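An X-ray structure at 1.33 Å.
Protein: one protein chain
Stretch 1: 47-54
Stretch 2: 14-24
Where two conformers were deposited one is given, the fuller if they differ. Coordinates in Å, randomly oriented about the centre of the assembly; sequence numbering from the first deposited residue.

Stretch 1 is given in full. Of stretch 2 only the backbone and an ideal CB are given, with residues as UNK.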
# COMPACT_ATOMS: atom_id res chain seq x y z
N ILE A 47 -11.63 0.05 -1.70
CA ILE A 47 -12.54 -1.09 -1.54
C ILE A 47 -13.21 -1.49 -2.86
O ILE A 47 -13.29 -2.70 -3.18
CB ILE A 47 -13.54 -0.82 -0.45
CG1 ILE A 47 -12.80 -0.75 0.90
CG2 ILE A 47 -14.59 -1.85 -0.45
CD1 ILE A 47 -13.65 -0.24 2.02
N ALA A 48 -13.74 -0.56 -3.64
CA ALA A 48 -14.41 -0.96 -4.89
C ALA A 48 -13.40 -1.64 -5.82
O ALA A 48 -13.71 -2.61 -6.52
CB ALA A 48 -15.06 0.25 -5.54
N PHE A 49 -12.16 -1.12 -5.82
CA PHE A 49 -11.04 -1.71 -6.58
C PHE A 49 -10.78 -3.13 -6.08
O PHE A 49 -10.64 -4.04 -6.89
CB PHE A 49 -9.84 -0.80 -6.45
CG PHE A 49 -8.51 -1.52 -6.55
CD1 PHE A 49 -8.09 -2.14 -7.70
CD2 PHE A 49 -7.66 -1.54 -5.46
CE1 PHE A 49 -6.87 -2.80 -7.74
CE2 PHE A 49 -6.44 -2.16 -5.51
CZ PHE A 49 -6.05 -2.80 -6.63
N PHE A 50 -10.71 -3.34 -4.78
CA PHE A 50 -10.50 -4.65 -4.24
C PHE A 50 -11.59 -5.60 -4.74
O PHE A 50 -11.31 -6.77 -5.08
CB PHE A 50 -10.55 -4.66 -2.72
CG PHE A 50 -9.38 -4.02 -2.00
CD1 PHE A 50 -8.22 -3.67 -2.62
CD2 PHE A 50 -9.50 -3.78 -0.65
CE1 PHE A 50 -7.18 -3.08 -1.89
CE2 PHE A 50 -8.46 -3.19 0.08
CZ PHE A 50 -7.31 -2.87 -0.56
N ASN A 51 -12.84 -5.17 -4.67
CA ASN A 51 -13.93 -6.03 -5.08
C ASN A 51 -13.79 -6.43 -6.56
O ASN A 51 -13.95 -7.61 -6.91
CB ASN A 51 -15.28 -5.36 -4.77
CG ASN A 51 -16.44 -6.23 -5.15
OD1 ASN A 51 -16.62 -7.30 -4.56
ND2 ASN A 51 -17.17 -5.80 -6.17
N ALA A 52 -13.53 -5.47 -7.42
CA ALA A 52 -13.35 -5.74 -8.83
C ALA A 52 -12.15 -6.69 -9.04
O ALA A 52 -12.19 -7.62 -9.86
CB ALA A 52 -13.19 -4.46 -9.63
N LEU A 53 -11.03 -6.41 -8.38
CA LEU A 53 -9.83 -7.23 -8.56
C LEU A 53 -10.09 -8.65 -8.11
O LEU A 53 -9.58 -9.61 -8.74
CB LEU A 53 -8.65 -6.61 -7.80
CG LEU A 53 -7.33 -7.37 -7.86
CD1 LEU A 53 -6.82 -7.42 -9.31
CD2 LEU A 53 -6.32 -6.68 -6.96
N SER A 54 -10.88 -8.82 -7.04
CA SER A 54 -11.13 -10.14 -6.46
C SER A 54 -11.80 -11.09 -7.46
O SER A 54 -11.73 -12.32 -7.29
CB SER A 54 -11.97 -10.05 -5.19
OG SER A 54 -13.35 -9.80 -5.47
N UNK A 14 -13.32 4.18 -12.23
CA UNK A 14 -11.93 4.29 -11.77
C UNK A 14 -11.51 2.97 -11.10
O UNK A 14 -10.41 2.46 -11.34
CB UNK A 14 -11.77 5.46 -10.80
N UNK A 15 -12.38 2.42 -10.28
CA UNK A 15 -12.07 1.19 -9.53
C UNK A 15 -11.86 0.01 -10.51
O UNK A 15 -10.94 -0.81 -10.37
CB UNK A 15 -13.19 0.87 -8.54
N UNK A 16 -12.76 -0.14 -11.50
CA UNK A 16 -12.66 -1.20 -12.47
C UNK A 16 -11.40 -1.05 -13.32
O UNK A 16 -10.70 -2.03 -13.63
CB UNK A 16 -13.91 -1.22 -13.36
N UNK A 17 -11.11 0.19 -13.72
CA UNK A 17 -9.97 0.46 -14.56
C UNK A 17 -8.63 0.22 -13.82
O UNK A 17 -7.67 -0.23 -14.42
CB UNK A 17 -10.05 1.90 -15.07
N UNK A 18 -8.59 0.51 -12.53
CA UNK A 18 -7.43 0.18 -11.69
C UNK A 18 -7.33 -1.34 -11.56
O UNK A 18 -6.24 -1.89 -11.69
CB UNK A 18 -7.54 0.84 -10.31
N UNK A 19 -8.44 -2.02 -11.29
CA UNK A 19 -8.40 -3.48 -11.20
C UNK A 19 -7.85 -4.11 -12.50
O UNK A 19 -7.08 -5.07 -12.47
CB UNK A 19 -9.80 -4.02 -10.90
N UNK A 20 -8.28 -3.56 -13.64
CA UNK A 20 -7.86 -4.09 -14.93
C UNK A 20 -6.34 -3.92 -15.07
O UNK A 20 -5.63 -4.84 -15.49
CB UNK A 20 -8.60 -3.39 -16.07
N UNK A 21 -5.83 -2.74 -14.73
CA UNK A 21 -4.40 -2.45 -14.87
C UNK A 21 -3.58 -3.28 -13.89
O UNK A 21 -2.50 -3.77 -14.25
CB UNK A 21 -4.13 -0.96 -14.65
N UNK A 22 -4.05 -3.42 -12.65
CA UNK A 22 -3.34 -4.21 -11.66
C UNK A 22 -3.33 -5.69 -12.04
O UNK A 22 -2.28 -6.35 -11.91
CB UNK A 22 -3.97 -4.02 -10.28
N UNK A 23 -4.45 -6.22 -12.53
CA UNK A 23 -4.49 -7.59 -12.96
C UNK A 23 -3.51 -7.82 -14.11
O UNK A 23 -2.79 -8.83 -14.10
CB UNK A 23 -5.91 -7.97 -13.37
N UNK A 24 -3.43 -6.87 -15.03
CA UNK A 24 -2.47 -7.02 -16.15
C UNK A 24 -1.02 -7.00 -15.62
O UNK A 24 -0.17 -7.79 -16.07
CB UNK A 24 -2.67 -5.91 -17.18

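Both stretches are helical, their axes approaching to 7.9 Å with 49° between their N-to-C directions. So close an approach calls for small residues on this helix where it meets the other backbone, with larger ones to the side.

Position 14 has helical angles and an ideal CB with nothing of stretch 1 within 5.5 Å, so this contact sets no preference; the residue is Ala14.

Position 15 is the tightest. Its CA lies 4.3 Å from the CA of Phe49, and its CB points toward stretch 1, 3.5 Å from Phe49 N and 3.6 Å from Ala48 CB. With backbone that near, glycine, alanine or perhaps serine would suit, alanine being the better helix former. It is Ala15, whose methyl packs on Ala48 CB (3.6 Å between the two CB atoms) and reaches Phe49 CB at 4.3 Å from its own CB.

Position 16 points its CB away, 5.0 Å from Ala52 CB, but the last turn of stretch 1 offers a carbonyl, Ala52 O, whose usual helical partner would lie beyond the stretch. A long side chain with a donor, able to fold back, would suit: glutamine, lysine or arginine; glutamate would serve only through a bridging water. Gln16 bends back through chi2 and chi3 near +60°, bringing OE1 to 3.6 Å from Ala52 CB, a contact without a hydrogen bond. Its NE2 donates to a water at 3.0 Å, which in turn donates to Ala52 O at 2.8 Å, a bridge between helices that otherwise share no hydrogen bond.

Position 17 is out of reach and could take almost any helix-tolerant residue; it is Ser17.

Position 18 points toward stretch 1, its CB 4.0 Å from Phe49 CD1, beside an aromatic face. Leucine, isoleucine or methionine could cover it. Leu18 does so with chi1 t and chi2 p: its CD2 makes a CH-pi contact 3.8 Å from the centroid of the Phe49 ring, only 16° off the normal, while CG sits 3.7 Å from Phe49 CD1.

Position 19 faces backbone again, with its CB 3.7 Å from Leu53 N and 3.6 Å from Ala52 CB. Alanine fits best, glycine more loosely. Ala19 sets its methyl against Ala52 CB at 3.6 Å from its own CB, and its N lies at the edge of the Phe49 ring, 3.6 Å from CD1.

Position 20 turns away and is free to be polar; Asp20 accepts a hydrogen bond at OD1 from Gln16 NE2 (3.0 Å), helping to steady that bent side chain. Position 21 is out of reach, so this contact sets no preference; it is Ala21.

Position 22 points toward stretch 1 between Phe49 CE1 and Leu53 CD1, 4.0 and 4.5 Å from its ideal CB. Valine, isoleucine or leucine would suit. Val22 places CG2 3.8 Å from Phe49 CE1 and CG1 4.0 Å from Leu53 CD2, completing with 15, 18 and 19 the hole that receives Phe49.

Position 23 points sideways, and a small apolar residue suits: Ala23 CB meets Leu53 CD1 at 4.2 Å. Position 24 is out of reach and unconstrained here; it is Asp24.

Stretch 2 (14-24) AAQSLADAVAD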
# COMPACT_ATOMS: atom_id res chain seq x y z
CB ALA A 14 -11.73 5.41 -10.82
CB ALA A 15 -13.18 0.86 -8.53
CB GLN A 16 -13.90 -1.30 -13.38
CG GLN A 16 -13.83 -2.47 -14.31
CD GLN A 16 -13.92 -3.83 -13.58
OE1 GLN A 16 -14.87 -4.05 -12.80
NE2 GLN A 16 -12.94 -4.70 -13.79
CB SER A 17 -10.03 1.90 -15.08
OG SER A 17 -11.10 2.08 -15.99
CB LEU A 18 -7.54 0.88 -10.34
CG LEU A 18 -6.37 0.62 -9.39
CD1 LEU A 18 -5.02 0.97 -10.00
CD2 LEU A 18 -6.62 1.32 -8.07
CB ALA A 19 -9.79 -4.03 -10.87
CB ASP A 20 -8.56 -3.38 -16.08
CG ASP A 20 -10.05 -3.68 -16.17
OD1 ASP A 20 -10.55 -4.61 -15.52
OD2 ASP A 20 -10.71 -2.89 -16.92
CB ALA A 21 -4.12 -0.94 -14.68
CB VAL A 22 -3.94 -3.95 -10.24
CG1 VAL A 22 -3.46 -5.02 -9.26
CG2 VAL A 22 -3.65 -2.53 -9.77
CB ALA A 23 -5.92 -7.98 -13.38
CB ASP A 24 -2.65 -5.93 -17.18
CG ASP A 24 -3.88 -6.12 -18.05
OD1 ASP A 24 -4.50 -7.22 -18.03
OD2 ASP A 24 -4.21 -5.13 -18.74
O HOH W 1 -13.26 -7.28 -12.38
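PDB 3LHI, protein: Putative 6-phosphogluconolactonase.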